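Alanine racemase (Enterococcus faecalis, PDB 3E6E) belongs to the fold-type III family of pyridoxal-phosphate enzymes, pairing an N-terminal TIM-type barrel with a beta-rich C-terminal domain. Local coordinates at residues A[24-29]-A[33-38]. The protein carries 1 engineered substitution. Sequence-based numbering, arbitrary orientation.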
loop_
_atom_site.group_PDB
_atom_site.type_symbol
_atom_site.label_atom_id
_atom_site.label_comp_id
_atom_site.label_asym_id
_atom_site.label_seq_id
_atom_site.Cartn_x
_atom_site.Cartn_y
_atom_site.Cartn_z
ATOM N N LYS A 24 10.226 -22.294 17.567
ATOM C CA LYS A 24 9.908 -23.618 17.035
ATOM C C LYS A 24 10.988 -24.031 16.050
ATOM O O LYS A 24 11.624 -25.069 16.216
ATOM C CB LYS A 24 8.559 -23.632 16.302
ATOM C CG LYS A 24 7.316 -23.436 17.154
ATOM C CD LYS A 24 7.114 -24.531 18.172
ATOM C CE LYS A 24 5.630 -24.665 18.525
ATOM N NZ LYS A 24 4.943 -23.353 18.784
ATOM N N GLU A 25 11.190 -23.203 15.030
ATOM C CA GLU A 25 12.183 -23.478 14.002
ATOM C C GLU A 25 13.605 -23.624 14.564
ATOM O O GLU A 25 14.326 -24.542 14.187
ATOM C CB GLU A 25 12.127 -22.384 12.924
ATOM C CG GLU A 25 13.209 -22.474 11.862
ATOM C CD GLU A 25 13.169 -23.767 11.048
ATOM O OE1 GLU A 25 14.167 -24.042 10.342
ATOM O OE2 GLU A 25 12.152 -24.499 11.102
ATOM N N CYS A 26 13.999 -22.739 15.473
ATOM C CA CYS A 26 15.336 -22.801 16.055
ATOM C C CYS A 26 15.637 -24.139 16.732
ATOM O O CYS A 26 16.784 -24.593 16.752
ATOM C CB CYS A 26 15.527 -21.674 17.076
ATOM S SG CYS A 26 15.649 -20.027 16.373
ATOM N N GLN A 27 14.605 -24.759 17.292
ATOM C CA GLN A 27 14.750 -26.036 17.985
ATOM C C GLN A 27 14.718 -27.182 17.001
ATOM O O GLN A 27 15.253 -28.262 17.254
ATOM C CB GLN A 27 13.615 -26.219 18.996
ATOM C CG GLN A 27 13.790 -25.419 20.272
ATOM C CD GLN A 27 12.566 -25.466 21.161
ATOM O OE1 GLN A 27 11.989 -26.537 21.387
ATOM N NE2 GLN A 27 12.162 -24.304 21.681
ATOM N N ARG A 28 14.073 -26.927 15.877
ATOM C CA ARG A 28 13.910 -27.901 14.819
ATOM C C ARG A 28 15.177 -27.864 13.986
ATOM O O ARG A 28 15.468 -28.785 13.221
ATOM C CB ARG A 28 12.699 -27.490 13.981
ATOM C CG ARG A 28 12.123 -28.554 13.092
ATOM C CD ARG A 28 10.758 -28.122 12.553
ATOM N NE ARG A 28 10.191 -29.114 11.642
ATOM C CZ ARG A 28 9.934 -30.374 11.976
ATOM N NH1 ARG A 28 10.188 -30.802 13.202
ATOM N NH2 ARG A 28 9.434 -31.214 11.081
ATOM N N LEU A 29 15.935 -26.787 14.165
ATOM C CA LEU A 29 17.167 -26.551 13.424
ATOM C C LEU A 29 18.368 -27.358 13.922
ATOM O O LEU A 29 18.483 -27.657 15.111
ATOM C CB LEU A 29 17.472 -25.052 13.453
ATOM C CG LEU A 29 17.857 -24.387 12.129
ATOM C CD1 LEU A 29 16.899 -24.827 11.024
ATOM C CD2 LEU A 29 17.840 -22.871 12.304
ATOM N N THR A 33 23.389 -24.286 13.449
ATOM C CA THR A 33 22.932 -23.308 12.469
ATOM C C THR A 33 22.404 -22.025 13.104
ATOM O O THR A 33 21.956 -22.021 14.246
ATOM C CB THR A 33 21.824 -23.919 11.608
ATOM O OG1 THR A 33 22.267 -25.182 11.095
ATOM C CG2 THR A 33 21.487 -23.007 10.452
ATOM N N ALA A 34 22.460 -20.934 12.353
ATOM C CA ALA A 34 21.975 -19.658 12.853
ATOM C C ALA A 34 20.700 -19.191 12.138
ATOM O O ALA A 34 20.498 -19.428 10.937
ATOM C CB ALA A 34 23.061 -18.600 12.730
ATOM N N LEU A 35 19.846 -18.511 12.890
ATOM C CA LEU A 35 18.598 -18.023 12.340
ATOM C C LEU A 35 18.644 -16.525 12.163
ATOM O O LEU A 35 18.811 -15.775 13.124
ATOM C CB LEU A 35 17.434 -18.395 13.261
ATOM C CG LEU A 35 16.017 -18.028 12.806
ATOM C CD1 LEU A 35 15.831 -16.523 12.746
ATOM C CD2 LEU A 35 15.777 -18.623 11.446
ATOM N N PHE A 36 18.523 -16.089 10.920
ATOM C CA PHE A 36 18.499 -14.675 10.652
ATOM C C PHE A 36 17.050 -14.382 10.330
ATOM O O PHE A 36 16.388 -15.159 9.627
ATOM C CB PHE A 36 19.416 -14.316 9.477
ATOM C CG PHE A 36 20.793 -13.870 9.894
ATOM C CD1 PHE A 36 21.511 -14.579 10.855
ATOM C CD2 PHE A 36 21.381 -12.752 9.318
ATOM C CE1 PHE A 36 22.788 -14.181 11.232
ATOM C CE2 PHE A 36 22.664 -12.347 9.690
ATOM C CZ PHE A 36 23.365 -13.066 10.650
ATOM N N ALA A 37 16.555 -13.275 10.873
ATOM C CA ALA A 37 15.177 -12.862 10.656
ATOM C C ALA A 37 15.101 -11.716 9.657
ATOM O O ALA A 37 15.588 -10.617 9.914
ATOM C CB ALA A 37 14.546 -12.446 11.983
ATOM N N VAL A 38 14.508 -11.985 8.501
ATOM C CA VAL A 38 14.356 -10.954 7.482
ATOM C C VAL A 38 13.106 -10.170 7.860
ATOM O O VAL A 38 12.021 -10.745 7.978
ATOM C CB VAL A 38 14.220 -11.585 6.076
ATOM C CG1 VAL A 38 13.496 -12.894 6.167
ATOM C CG2 VAL A 38 13.490 -10.645 5.148
#
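Cys26 in the last turn of helix 15-28 and Leu29 just after it meet Leu35 on strand 34-38 and Thr33 just before it, in a small apolar contact that packs the helix end and the following turn against the first strand of the parallel barrel. The helix packs on the outer face of the barrel, where Leu35 points toward it. Cys26 SG sits 3.9 Å from Leu35 CB. A small, weakly polar thiol can lie here without a strong hydrogen-bonding demand. With CG anti to the backbone N (chi1 -177°), Leu35 brings CG to 4.1 Å from Cys26 SG; its branched apolar side chain suits the layer between strands and helix, and also packs on Ile221 and Tyr223 of the neighbouring strand 220-223. Nearer the turn, Leu29 supplies apolar bulk as the helix ends; its side chain crosses that of Thr33 at about a right angle, with Leu29 CG 4.0 Å from Thr33 CB. Thr33 also offers its methyl, CG2, to Leu29 CD2 at 4.1 Å. The strand continues to Val38, which touches the bound D-[3-hydroxy-2-methyl-5-phosphonooxymethyl-pyridin-4-ylmethyl]-N,O-cycloserylamide. With no hydrogen bond between the segments, the fit rests on van der Waals contact and apolar burial, which are weakly directional.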